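Local coordinates for yersinopine synthase (Yersinia pestis, PDB 6C4L), which catalyses the NADPH-dependent reductive condensation of pyruvate with an amino-acid-derived intermediate, the last step in making the metallophore yersinopine, at residues Y73-G78 against P201-T206; R212-N217 against L242-L247; Y282-Q287 against Y379-V384. All coordinates share one frame; numbering follows the deposited sequence.

Interaction 1: Y73-G78 against P201-T206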
loop_
_atom_site.group_PDB
_atom_site.type_symbol
_atom_site.label_atom_id
_atom_site.label_comp_id
_atom_site.label_asym_id
_atom_site.label_seq_id
_atom_site.Cartn_x
_atom_site.Cartn_y
_atom_site.Cartn_z
ATOM N N TYR A 73 -7.300 -23.663 30.866
ATOM C CA TYR A 73 -5.870 -23.625 30.599
ATOM C C TYR A 73 -5.557 -22.469 29.667
ATOM O O TYR A 73 -6.327 -22.176 28.745
ATOM C CB TYR A 73 -5.391 -24.934 29.971
ATOM C CG TYR A 73 -5.585 -26.121 30.882
ATOM C CD1 TYR A 73 -6.789 -26.809 30.908
ATOM C CD2 TYR A 73 -4.573 -26.539 31.730
ATOM C CE1 TYR A 73 -6.972 -27.891 31.733
ATOM C CE2 TYR A 73 -4.749 -27.618 32.575
ATOM C CZ TYR A 73 -5.951 -28.291 32.574
ATOM O OH TYR A 73 -6.138 -29.371 33.415
ATOM N N LEU A 74 -4.418 -21.822 29.918
ATOM C CA LEU A 74 -3.968 -20.672 29.153
ATOM C C LEU A 74 -2.471 -20.788 28.903
ATOM O O LEU A 74 -1.714 -21.153 29.806
ATOM C CB LEU A 74 -4.261 -19.374 29.905
ATOM C CG LEU A 74 -3.754 -18.097 29.229
ATOM C CD1 LEU A 74 -4.579 -17.806 27.979
ATOM C CD2 LEU A 74 -3.793 -16.943 30.219
ATOM N N GLN A 75 -2.054 -20.468 27.679
ATOM C CA GLN A 75 -0.643 -20.410 27.297
ATOM C C GLN A 75 -0.329 -19.027 26.744
ATOM O O GLN A 75 -0.911 -18.612 25.735
ATOM C CB GLN A 75 -0.301 -21.467 26.239
ATOM C CG GLN A 75 -0.021 -22.882 26.775
ATOM C CD GLN A 75 0.420 -23.840 25.661
ATOM O OE1 GLN A 75 -0.380 -24.634 25.147
ATOM N NE2 GLN A 75 1.696 -23.751 25.273
ATOM N N GLY A 76 0.598 -18.321 27.387
ATOM C CA GLY A 76 1.148 -17.129 26.768
ATOM C C GLY A 76 2.137 -17.500 25.673
ATOM O O GLY A 76 2.975 -18.388 25.839
ATOM N N THR A 77 2.030 -16.812 24.534
ATOM C CA THR A 77 2.930 -17.032 23.408
ATOM C C THR A 77 3.470 -15.703 22.892
ATOM O O THR A 77 2.867 -14.642 23.081
ATOM C CB THR A 77 2.240 -17.782 22.260
ATOM O OG1 THR A 77 1.299 -16.920 21.605
ATOM C CG2 THR A 77 1.525 -19.016 22.792
ATOM N N GLY A 78 4.624 -15.784 22.227
ATOM C CA GLY A 78 5.244 -14.613 21.622
ATOM C C GLY A 78 5.488 -13.517 22.640
ATOM O O GLY A 78 5.968 -13.758 23.758
ATOM N N PRO A 201 -12.326 -25.852 23.844
ATOM C CA PRO A 201 -13.047 -24.669 24.358
ATOM C C PRO A 201 -12.600 -24.241 25.743
ATOM O O PRO A 201 -12.889 -23.109 26.152
ATOM C CB PRO A 201 -14.521 -25.123 24.370
ATOM C CG PRO A 201 -14.561 -26.396 23.601
ATOM C CD PRO A 201 -13.219 -27.021 23.778
ATOM N N TYR A 202 -11.896 -25.109 26.460
ATOM C CA TYR A 202 -11.352 -24.810 27.776
ATOM C C TYR A 202 -9.855 -24.521 27.712
ATOM O O TYR A 202 -9.183 -24.563 28.743
ATOM C CB TYR A 202 -11.636 -25.978 28.725
ATOM C CG TYR A 202 -11.136 -27.275 28.156
ATOM C CD1 TYR A 202 -9.832 -27.685 28.381
ATOM C CD2 TYR A 202 -11.945 -28.060 27.341
ATOM C CE1 TYR A 202 -9.352 -28.856 27.837
ATOM C CE2 TYR A 202 -11.469 -29.231 26.786
ATOM C CZ TYR A 202 -10.166 -29.620 27.040
ATOM O OH TYR A 202 -9.664 -30.784 26.513
ATOM N N ARG A 203 -9.332 -24.233 26.520
ATOM C CA ARG A 203 -7.911 -24.009 26.294
ATOM C C ARG A 203 -7.742 -22.799 25.390
ATOM O O ARG A 203 -8.335 -22.745 24.308
ATOM C CB ARG A 203 -7.240 -25.219 25.629
ATOM C CG ARG A 203 -7.045 -26.433 26.522
ATOM C CD ARG A 203 -5.903 -27.350 26.021
ATOM N NE ARG A 203 -5.262 -28.046 27.139
ATOM C CZ ARG A 203 -4.083 -27.723 27.679
ATOM N NH1 ARG A 203 -3.356 -26.717 27.189
ATOM N NH2 ARG A 203 -3.623 -28.424 28.720
ATOM N N ALA A 204 -6.909 -21.847 25.813
ATOM C CA ALA A 204 -6.685 -20.641 25.029
ATOM C C ALA A 204 -5.203 -20.317 24.984
ATOM O O ALA A 204 -4.409 -20.809 25.784
ATOM C CB ALA A 204 -7.443 -19.440 25.600
ATOM N N TYR A 205 -4.837 -19.481 24.024
ATOM C CA TYR A 205 -3.508 -18.901 23.991
ATOM C C TYR A 205 -3.646 -17.404 23.774
ATOM O O TYR A 205 -4.531 -16.937 23.046
ATOM C CB TYR A 205 -2.600 -19.540 22.890
ATOM C CG TYR A 205 -2.874 -19.114 21.454
ATOM C CD1 TYR A 205 -4.065 -19.457 20.813
ATOM C CD2 TYR A 205 -1.915 -18.408 20.720
ATOM C CE1 TYR A 205 -4.313 -19.085 19.478
ATOM C CE2 TYR A 205 -2.149 -18.030 19.390
ATOM C CZ TYR A 205 -3.352 -18.372 18.782
ATOM O OH TYR A 205 -3.600 -18.002 17.476
ATOM N N THR A 206 -2.767 -16.659 24.431
ATOM C CA THR A 206 -2.723 -15.207 24.322
ATOM C C THR A 206 -1.445 -14.813 23.580
ATOM O O THR A 206 -0.338 -15.128 24.032
ATOM C CB THR A 206 -2.798 -14.565 25.708
ATOM O OG1 THR A 206 -4.099 -14.808 26.284
ATOM C CG2 THR A 206 -2.554 -13.061 25.632
#
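A parallel strand pair in the mixed sheet of the NADP-binding part of the enzyme sets Tyr73-Gly76 beside Arg203-Thr206, with Tyr73 in register with Arg203 and Gly76 with Thr206. Backbone bonds alternate between the strands: Tyr73 N donates to Tyr202 O, Ala204 N to Tyr73 O, Gln75 N to Ala204 O, Thr206 N to Gln75 O, and Thr77 N to Thr206 O at 2.9 Å. The Thr77 hydroxyl adds a weak bond to the same Thr206 O (OG1 to O, 3.4 Å), so this carbonyl serves two donors of one residue.

The two faces of the pair differ in chemistry. On the face of Tyr73, Arg203, Gln75 and Tyr205, the Arg203 guanidinium lies flat against Tyr73, the planes 8° apart. The stack is off-centre: CZ is 4.4 Å from the ring centroid, while NH2 sits over the CG side of the ring, 3.7 Å from Tyr73 CG, and Tyr73 CB lies beneath the middle of the guanidinium. With CG of Arg203 anti to its carbonyl carbon (chi1 -73°) and the chain extended as far as NE, the group is carried across to the neighbouring strand. Farther along, Thr77 OG1 meets the edge of the Tyr205 ring in its plane, 3.7 Å from CD2.

The face of Leu74, Ala204 and Thr206 packs on helix 32-44. Leu74 CD1 reaches Thr206 OG1 at 3.5 Å and lies 4.1 Å from Ala204 CB. The Thr206 hydroxyl is hydrogen-bonded to Gln36 and to Thr172, an NADP(+)-binding residue, and is thus a probable second-shell support for it. The ring's pi electrons probably offer the guanidinium a favourable electrostatic surface and help to hold it flat, while the buried face keeps its hydroxyl paired.

Interaction 2: R212-N217 against L242-L247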
loop_
_atom_site.group_PDB
_atom_site.type_symbol
_atom_site.label_atom_id
_atom_site.label_comp_id
_atom_site.label_asym_id
_atom_site.label_seq_id
_atom_site.Cartn_x
_atom_site.Cartn_y
_atom_site.Cartn_z
ATOM N N ARG A 212 -2.509 0.229 26.462
ATOM C CA ARG A 212 -3.319 0.898 27.458
ATOM C C ARG A 212 -4.783 0.563 27.210
ATOM O O ARG A 212 -5.161 0.118 26.130
ATOM C CB ARG A 212 -3.100 2.414 27.427
ATOM C CG ARG A 212 -3.296 3.083 26.095
ATOM C CD ARG A 212 -2.902 4.564 26.196
ATOM N NE ARG A 212 -1.523 4.730 26.680
ATOM C CZ ARG A 212 -0.435 4.647 25.914
ATOM N NH1 ARG A 212 -0.547 4.422 24.594
ATOM N NH2 ARG A 212 0.774 4.811 26.466
ATOM N N ILE A 213 -5.588 0.772 28.253
ATOM C CA ILE A 213 -7.033 0.593 28.243
ATOM C C ILE A 213 -7.617 1.835 28.892
ATOM O O ILE A 213 -7.106 2.291 29.924
ATOM C CB ILE A 213 -7.452 -0.667 29.032
ATOM C CG1 ILE A 213 -6.848 -1.929 28.417
ATOM C CG2 ILE A 213 -8.976 -0.779 29.144
ATOM C CD1 ILE A 213 -7.392 -2.274 27.042
ATOM N N TYR A 214 -8.661 2.391 28.294
ATOM C CA TYR A 214 -9.408 3.472 28.924
ATOM C C TYR A 214 -10.591 2.894 29.697
ATOM O O TYR A 214 -11.292 2.007 29.203
ATOM C CB TYR A 214 -9.899 4.460 27.868
ATOM C CG TYR A 214 -8.745 5.074 27.104
ATOM C CD1 TYR A 214 -8.190 4.420 26.025
ATOM C CD2 TYR A 214 -8.179 6.288 27.498
ATOM C CE1 TYR A 214 -7.088 4.971 25.336
ATOM C CE2 TYR A 214 -7.079 6.840 26.793
ATOM C CZ TYR A 214 -6.567 6.173 25.721
ATOM O OH TYR A 214 -5.489 6.695 25.037
ATOM N N LEU A 215 -10.827 3.408 30.895
ATOM C CA LEU A 215 -11.940 2.909 31.688
ATOM C C LEU A 215 -12.562 4.043 32.477
ATOM O O LEU A 215 -11.959 5.096 32.681
ATOM C CB LEU A 215 -11.513 1.770 32.612
ATOM C CG LEU A 215 -10.709 2.083 33.886
ATOM C CD1 LEU A 215 -10.535 0.796 34.662
ATOM C CD2 LEU A 215 -9.325 2.705 33.581
ATOM N N ALA A 216 -13.796 3.810 32.919
ATOM C CA ALA A 216 -14.507 4.780 33.736
ATOM C C ALA A 216 -15.642 4.069 34.453
ATOM O O ALA A 216 -16.128 3.043 33.983
ATOM C CB ALA A 216 -15.059 5.924 32.887
ATOM N N ASN A 217 -16.057 4.621 35.595
ATOM C CA ASN A 217 -17.351 4.280 36.152
ATOM C C ASN A 217 -18.300 5.450 35.940
ATOM O O ASN A 217 -17.939 6.489 35.372
ATOM C CB ASN A 217 -17.236 3.853 37.621
ATOM C CG ASN A 217 -16.752 4.952 38.559
ATOM O OD1 ASN A 217 -17.067 6.134 38.417
ATOM N ND2 ASN A 217 -16.005 4.531 39.563
ATOM N N LEU A 242 -6.136 4.135 31.975
ATOM C CA LEU A 242 -6.341 5.584 31.982
ATOM C C LEU A 242 -7.769 5.927 32.409
ATOM O O LEU A 242 -8.713 5.665 31.641
ATOM C CB LEU A 242 -6.037 6.171 30.609
ATOM C CG LEU A 242 -4.582 6.178 30.107
ATOM C CD1 LEU A 242 -3.642 6.886 31.059
ATOM C CD2 LEU A 242 -4.075 4.772 29.865
ATOM N N PRO A 243 -7.989 6.518 33.589
ATOM C CA PRO A 243 -9.360 6.812 34.022
ATOM C C PRO A 243 -9.943 7.963 33.229
ATOM O O PRO A 243 -9.237 8.916 32.901
ATOM C CB PRO A 243 -9.194 7.199 35.501
ATOM C CG PRO A 243 -7.750 7.007 35.824
ATOM C CD PRO A 243 -7.020 7.081 34.538
ATOM N N CYS A 244 -11.238 7.874 32.915
ATOM C CA CYS A 244 -11.932 8.893 32.135
ATOM C C CYS A 244 -13.035 9.520 32.977
ATOM O O CYS A 244 -13.435 8.975 34.001
ATOM C CB CYS A 244 -12.511 8.305 30.846
ATOM S SG CYS A 244 -11.239 7.533 29.833
ATOM N N SER A 245 -13.536 10.680 32.540
ATOM C CA SER A 245 -14.450 11.442 33.393
ATOM C C SER A 245 -15.870 10.888 33.407
ATOM O O SER A 245 -16.651 11.243 34.296
ATOM C CB SER A 245 -14.495 12.905 32.946
ATOM O OG SER A 245 -15.138 13.037 31.695
ATOM N N ASN A 246 -16.236 10.066 32.433
ATOM C CA ASN A 246 -17.543 9.422 32.413
ATOM C C ASN A 246 -17.440 8.215 31.491
ATOM O O ASN A 246 -16.437 8.018 30.797
ATOM C CB ASN A 246 -18.643 10.402 31.985
ATOM C CG ASN A 246 -18.385 11.002 30.626
ATOM O OD1 ASN A 246 -18.365 10.290 29.634
ATOM N ND2 ASN A 246 -18.185 12.312 30.571
ATOM N N LEU A 247 -18.496 7.404 31.500
ATOM C CA LEU A 247 -18.472 6.139 30.767
ATOM C C LEU A 247 -18.245 6.368 29.269
ATOM O O LEU A 247 -17.390 5.718 28.659
ATOM C CB LEU A 247 -19.766 5.378 31.008
ATOM C CG LEU A 247 -19.993 4.940 32.464
ATOM C CD1 LEU A 247 -21.479 4.720 32.739
ATOM C CD2 LEU A 247 -19.191 3.662 32.734
#
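Ile213 and Leu242 meet in the parallel pairing of strands 203-217 and 240-243, the two strands of a beta-alpha-beta unit whose connecting helix is 225-235. Leu242 N donates to Ile213 O at 2.9 Å, nearly in line with the carbonyl. Leu242 O in turn accepts from Leu215 N at 3.2 Å; here the donor stands 37° above the carbonyl plane, although its N-H points almost straight at the oxygen. Leu215 O then takes Cys244 N (2.9 Å), with a more bent N-H (137°), where the 242-247 segment leaves the pairing.

Side chains fill in around these bonds. Leu242 CD2 rests on the aliphatic part of Arg212, 3.5 Å from CB, and Leu242 CB lies against Tyr214 CD2. The sulfur of Cys244 approaches the same ring at its edge, 5.3 Å from the centroid. The polar ends are satisfied by other parts of the chain: Asp328 takes a salt bridge from Arg212 NH1 on one carboxylate oxygen and a hydrogen bond with Tyr214 OH on the other, Glu161 accepts from Asn217 ND2, and Asn246 OD1 caps Ala249 N at the start of helix 247-251. Ala216 CB fits closely against Asn246 O (3.3 Å). Asp328 thus probably offsets the arginine's charge and fixes the phenol, leaving backbone bonds and apolar contacts to join the segments themselves.

Interaction 3: Y282-Q287 against Y379-V384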
loop_
_atom_site.group_PDB
_atom_site.type_symbol
_atom_site.label_atom_id
_atom_site.label_comp_id
_atom_site.label_asym_id
_atom_site.label_seq_id
_atom_site.Cartn_x
_atom_site.Cartn_y
_atom_site.Cartn_z
ATOM N N TYR A 282 -9.693 -10.470 2.350
ATOM C CA TYR A 282 -8.977 -10.206 3.587
ATOM C C TYR A 282 -9.355 -8.814 4.050
ATOM O O TYR A 282 -9.299 -7.859 3.270
ATOM C CB TYR A 282 -7.455 -10.335 3.401
ATOM C CG TYR A 282 -7.074 -11.772 3.174
ATOM C CD1 TYR A 282 -7.220 -12.347 1.923
ATOM C CD2 TYR A 282 -6.639 -12.578 4.225
ATOM C CE1 TYR A 282 -6.911 -13.668 1.707
ATOM C CE2 TYR A 282 -6.332 -13.910 4.016
ATOM C CZ TYR A 282 -6.474 -14.447 2.755
ATOM O OH TYR A 282 -6.173 -15.770 2.517
ATOM N N LEU A 283 -9.722 -8.705 5.323
ATOM C CA LEU A 283 -10.364 -7.493 5.803
ATOM C C LEU A 283 -9.484 -6.260 5.659
ATOM O O LEU A 283 -10.006 -5.159 5.450
ATOM C CB LEU A 283 -10.769 -7.678 7.261
ATOM C CG LEU A 283 -11.654 -6.573 7.809
ATOM C CD1 LEU A 283 -13.026 -6.574 7.102
ATOM C CD2 LEU A 283 -11.758 -6.749 9.316
ATOM N N TYR A 284 -8.163 -6.405 5.764
ATOM C CA TYR A 284 -7.278 -5.248 5.807
ATOM C C TYR A 284 -6.456 -5.074 4.534
ATOM O O TYR A 284 -5.711 -4.093 4.419
ATOM C CB TYR A 284 -6.352 -5.340 7.039
ATOM C CG TYR A 284 -7.084 -5.210 8.372
ATOM C CD1 TYR A 284 -7.364 -3.962 8.924
ATOM C CD2 TYR A 284 -7.514 -6.338 9.067
ATOM C CE1 TYR A 284 -8.066 -3.844 10.132
ATOM C CE2 TYR A 284 -8.214 -6.226 10.284
ATOM C CZ TYR A 284 -8.484 -4.978 10.799
ATOM O OH TYR A 284 -9.176 -4.865 11.980
ATOM N N LYS A 285 -6.578 -5.973 3.569
ATOM C CA LYS A 285 -5.807 -5.837 2.338
ATOM C C LYS A 285 -6.446 -4.841 1.391
ATOM O O LYS A 285 -7.632 -4.528 1.485
ATOM C CB LYS A 285 -5.660 -7.172 1.635
ATOM C CG LYS A 285 -4.659 -8.076 2.333
ATOM C CD LYS A 285 -4.514 -9.377 1.605
ATOM C CE LYS A 285 -3.802 -10.393 2.457
ATOM N NZ LYS A 285 -3.793 -11.722 1.776
ATOM N N THR A 286 -5.625 -4.339 0.470
ATOM C CA THR A 286 -6.064 -3.443 -0.589
ATOM C C THR A 286 -6.776 -4.198 -1.708
ATOM O O THR A 286 -6.630 -5.412 -1.891
ATOM C CB THR A 286 -4.876 -2.677 -1.183
ATOM O OG1 THR A 286 -3.753 -3.555 -1.286
ATOM C CG2 THR A 286 -4.499 -1.474 -0.314
ATOM N N GLN A 287 -7.559 -3.447 -2.465
ATOM C CA GLN A 287 -8.277 -4.016 -3.586
ATOM C C GLN A 287 -7.271 -4.599 -4.574
ATOM O O GLN A 287 -6.205 -4.004 -4.794
ATOM C CB GLN A 287 -9.127 -2.946 -4.260
ATOM C CG GLN A 287 -10.259 -2.425 -3.402
ATOM C CD GLN A 287 -11.463 -3.358 -3.397
ATOM O OE1 GLN A 287 -11.526 -4.288 -4.202
ATOM N NE2 GLN A 287 -12.418 -3.121 -2.488
ATOM N N TYR A 379 1.506 -7.757 15.142
ATOM C CA TYR A 379 0.178 -8.270 14.807
ATOM C C TYR A 379 0.094 -8.527 13.300
ATOM O O TYR A 379 0.800 -7.883 12.522
ATOM C CB TYR A 379 -0.910 -7.281 15.265
ATOM C CG TYR A 379 -2.337 -7.799 15.167
ATOM C CD1 TYR A 379 -2.909 -8.535 16.195
ATOM C CD2 TYR A 379 -3.116 -7.529 14.052
ATOM C CE1 TYR A 379 -4.211 -8.999 16.104
ATOM C CE2 TYR A 379 -4.424 -7.989 13.955
ATOM C CZ TYR A 379 -4.961 -8.720 14.978
ATOM O OH TYR A 379 -6.258 -9.163 14.850
ATOM N N ASP A 380 -0.761 -9.466 12.890
ATOM C CA ASP A 380 -0.774 -9.975 11.516
ATOM C C ASP A 380 -2.094 -9.581 10.853
ATOM O O ASP A 380 -2.997 -10.404 10.671
ATOM C CB ASP A 380 -0.560 -11.517 11.504
ATOM C CG ASP A 380 0.052 -12.011 10.202
ATOM O OD1 ASP A 380 0.152 -11.213 9.241
ATOM O OD2 ASP A 380 0.432 -13.199 10.140
ATOM N N PHE A 381 -2.198 -8.305 10.480
ATOM C CA PHE A 381 -3.396 -7.835 9.802
ATOM C C PHE A 381 -3.599 -8.560 8.475
ATOM O O PHE A 381 -4.725 -8.929 8.129
ATOM C CB PHE A 381 -3.319 -6.323 9.599
ATOM C CG PHE A 381 -3.515 -5.546 10.863
ATOM C CD1 PHE A 381 -4.788 -5.294 11.330
ATOM C CD2 PHE A 381 -2.427 -5.088 11.605
ATOM C CE1 PHE A 381 -4.993 -4.593 12.503
ATOM C CE2 PHE A 381 -2.627 -4.374 12.787
ATOM C CZ PHE A 381 -3.911 -4.131 13.230
ATOM N N SER A 382 -2.515 -8.812 7.744
ATOM C CA SER A 382 -2.610 -9.495 6.458
ATOM C C SER A 382 -3.326 -10.836 6.544
ATOM O O SER A 382 -3.745 -11.372 5.515
ATOM C CB SER A 382 -1.202 -9.711 5.888
ATOM O OG SER A 382 -0.313 -10.150 6.914
ATOM N N ALA A 383 -3.451 -11.400 7.731
ATOM C CA ALA A 383 -3.981 -12.744 7.887
ATOM C C ALA A 383 -5.481 -12.780 8.167
ATOM O O ALA A 383 -6.089 -13.851 8.038
ATOM C CB ALA A 383 -3.245 -13.455 9.029
ATOM N N VAL A 384 -6.077 -11.656 8.576
ATOM C CA VAL A 384 -7.493 -11.612 8.941
ATOM C C VAL A 384 -8.328 -11.826 7.681
ATOM O O VAL A 384 -8.368 -10.974 6.786
ATOM C CB VAL A 384 -7.862 -10.292 9.632
ATOM C CG1 VAL A 384 -9.352 -10.264 9.986
ATOM C CG2 VAL A 384 -7.042 -10.088 10.900
HETATM O O HOH W 1 -6.695 -8.931 6.281
#
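Tyr284 and Phe381 both turn CG anti to their own carbonyl carbons (chi1 -67° and -73°), which brings the edge of the phenylalanine ring onto the face of the tyrosine. The result is a T-shaped pair with centroids 4.8 Å apart and planes at 73°; Phe381 CD1 sits over the centre of the Tyr284 ring, while Val384 CB meets that ring at its edge, 4.0 Å from CD2. Leu283 N donates to Val384 O at 3.0 Å. A bridging water accepts from Tyr284 N (3.0 Å) and donates to Phe381 O and Val384 O, so the Val384 carbonyl is gripped by two donors. Lys285 runs its extended chain along one face of the Tyr282 ring, with NZ over its centre, and its CE comes 3.2 Å from Ser382 O. Tyr282 OH is hydrogen-bonded to Lys385 NZ.

Tyr284 also packs on helix 255-264, touching Val259, Leu263 and His260, the probable proton donor or acceptor of the reaction. A type I turn at Tyr282-Lys285 meets a short 3-10 segment through an edge-to-face aromatic pair and a water bridge, in a loop-loop junction beside the active site.

Interactions 1 and 2 share strand 203-217 and lie in one mixed sheet, pairing it in parallel with 71-76 and later with 240-243; their centres are 27 Å apart. Interaction 3 joins two loops outside the sheet, one of which also packs against the second subunit. All three are partly buried, so none is wholly core or surface. Backbone bonding is continuous in interaction 1, shorter in interaction 2 and reduced to one direct bond plus a water in interaction 3. Polar chemistry follows place: a cation-pi stack on one face of interaction 1 and a buried hydroxyl paired with NADP(+)-binding Thr172 on the other, a carboxylate beyond the segments in interaction 2, and aromatic packing near His260.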